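Alpha-aminoadipate/glutamate carrier protein LysW (Sulfolobus tokodaii, PDB 3VPB) carries glutamate or alpha-aminoadipate covalently bound to it while these are converted to ornithine and lysine in arginine and lysine biosynthesis. Local coordinates at residues 7-12 against 25-30. Numbering follows the deposited sequence.
With ZN (zinc ion), chain B.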
# COMPACT_ATOMS: atom_id res chain seq x y z
N PRO E 7 5.61 -15.90 21.53
CA PRO E 7 4.45 -16.29 20.73
C PRO E 7 4.84 -16.72 19.31
O PRO E 7 3.99 -17.14 18.52
CB PRO E 7 3.62 -15.01 20.68
CG PRO E 7 4.62 -13.92 20.75
CD PRO E 7 5.71 -14.43 21.66
N VAL E 8 6.13 -16.62 19.01
CA VAL E 8 6.66 -16.89 17.67
C VAL E 8 7.42 -18.21 17.65
O VAL E 8 7.13 -19.07 16.80
CB VAL E 8 7.55 -15.73 17.17
CG1 VAL E 8 8.28 -16.11 15.87
CG2 VAL E 8 6.72 -14.48 16.99
N CYS E 9 8.36 -18.38 18.57
CA CYS E 9 9.24 -19.56 18.59
C CYS E 9 9.06 -20.49 19.80
O CYS E 9 9.64 -21.59 19.83
CB CYS E 9 10.70 -19.14 18.50
SG CYS E 9 11.41 -18.45 20.01
N ASN E 10 8.28 -20.05 20.79
CA ASN E 10 8.05 -20.81 22.03
C ASN E 10 9.30 -20.98 22.90
O ASN E 10 9.31 -21.75 23.86
CB ASN E 10 7.40 -22.17 21.72
CG ASN E 10 6.01 -22.02 21.16
OD1 ASN E 10 5.48 -22.91 20.49
ND2 ASN E 10 5.39 -20.86 21.41
N GLY E 11 10.33 -20.22 22.57
CA GLY E 11 11.51 -20.15 23.41
C GLY E 11 11.17 -19.44 24.71
O GLY E 11 10.05 -18.94 24.88
N ASP E 12 12.12 -19.40 25.62
CA ASP E 12 11.91 -18.70 26.87
C ASP E 12 12.39 -17.26 26.73
O ASP E 12 13.49 -17.01 26.23
CB ASP E 12 12.58 -19.44 28.04
CG ASP E 12 11.69 -20.54 28.63
OD1 ASP E 12 10.54 -20.71 28.17
OD2 ASP E 12 12.13 -21.22 29.58
N VAL E 25 10.27 -5.86 23.33
CA VAL E 25 11.43 -6.73 23.61
C VAL E 25 11.79 -7.55 22.37
O VAL E 25 10.90 -8.05 21.66
CB VAL E 25 11.22 -7.65 24.87
CG1 VAL E 25 10.83 -6.83 26.09
CG2 VAL E 25 10.19 -8.74 24.63
N GLU E 26 13.09 -7.70 22.12
CA GLU E 26 13.57 -8.46 20.99
C GLU E 26 13.91 -9.87 21.41
O GLU E 26 14.51 -10.07 22.47
CB GLU E 26 14.81 -7.81 20.39
CG GLU E 26 14.53 -6.52 19.65
CD GLU E 26 15.05 -6.56 18.23
OE1 GLU E 26 14.79 -5.58 17.49
OE2 GLU E 26 15.70 -7.57 17.85
N HIS E 27 13.51 -10.85 20.62
CA HIS E 27 13.88 -12.21 20.92
C HIS E 27 14.83 -12.77 19.89
O HIS E 27 14.86 -12.30 18.75
CB HIS E 27 12.65 -13.11 21.09
CG HIS E 27 12.94 -14.36 21.85
ND1 HIS E 27 12.55 -15.61 21.42
CD2 HIS E 27 13.65 -14.56 22.99
CE1 HIS E 27 12.96 -16.52 22.29
NE2 HIS E 27 13.64 -15.91 23.25
N GLU E 28 15.59 -13.78 20.30
CA GLU E 28 16.71 -14.33 19.50
C GLU E 28 16.25 -15.03 18.22
O GLU E 28 17.06 -15.29 17.33
CB GLU E 28 17.55 -15.28 20.36
CG GLU E 28 16.70 -16.18 21.26
CD GLU E 28 17.42 -17.42 21.77
OE1 GLU E 28 16.75 -18.48 21.85
OE2 GLU E 28 18.63 -17.35 22.09
N CYS E 29 14.96 -15.32 18.13
CA CYS E 29 14.36 -15.91 16.93
C CYS E 29 14.22 -14.92 15.76
O CYS E 29 13.95 -15.32 14.63
CB CYS E 29 12.99 -16.48 17.27
SG CYS E 29 11.79 -15.25 17.84
N GLY E 30 14.37 -13.63 16.05
CA GLY E 30 14.19 -12.57 15.06
C GLY E 30 12.89 -11.78 15.23
O GLY E 30 12.64 -10.81 14.51
ZN ZN B . 11.16 -16.14 19.90
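C9 and C29 both hold SG between the backbone N and the carbonyl carbon, while H27 sets CG anti to its backbone N (chi1 -160°), and the three side chains converge on one zinc ion. Each thiolate sulfur, C9 SG and C29 SG, lies 2.3 Å from the zinc; sulfur is a soft donor that suits this metal. H27 ND1 lies 2.1 Å from the zinc, and C6 supplies the fourth ligand, making a site of three cysteines and one histidine. Beside the metal the two cysteines touch through their methylenes, C9 CB to C29 CB 3.7 Å. C9 SG sits at the edge of the imidazole, near its plane, 3.4 Å from H27 CE1. With ND1 on the metal, imidazole still has a second nitrogen to offer: H27 NE2 donates to D12 O at 3.2 Å, a bent bond (138°) reaching the oxygen from above its carbonyl plane, which, together with the ND1-zinc bond, should limit the ring's rotation. G11 N gives a hydrogen bond to C9 SG, probably easing the sulfur's negative charge; glycine suits this place because a CB would clash with H27 CE1. A type I turn, H27 to G30, brings C29 round to the metal. Thus the zinc ribbon joins its CxxC loop, between strands 2-5 and 12-15, to the turn linking strands 24-26 and 32-38, where H27 also packs on L33.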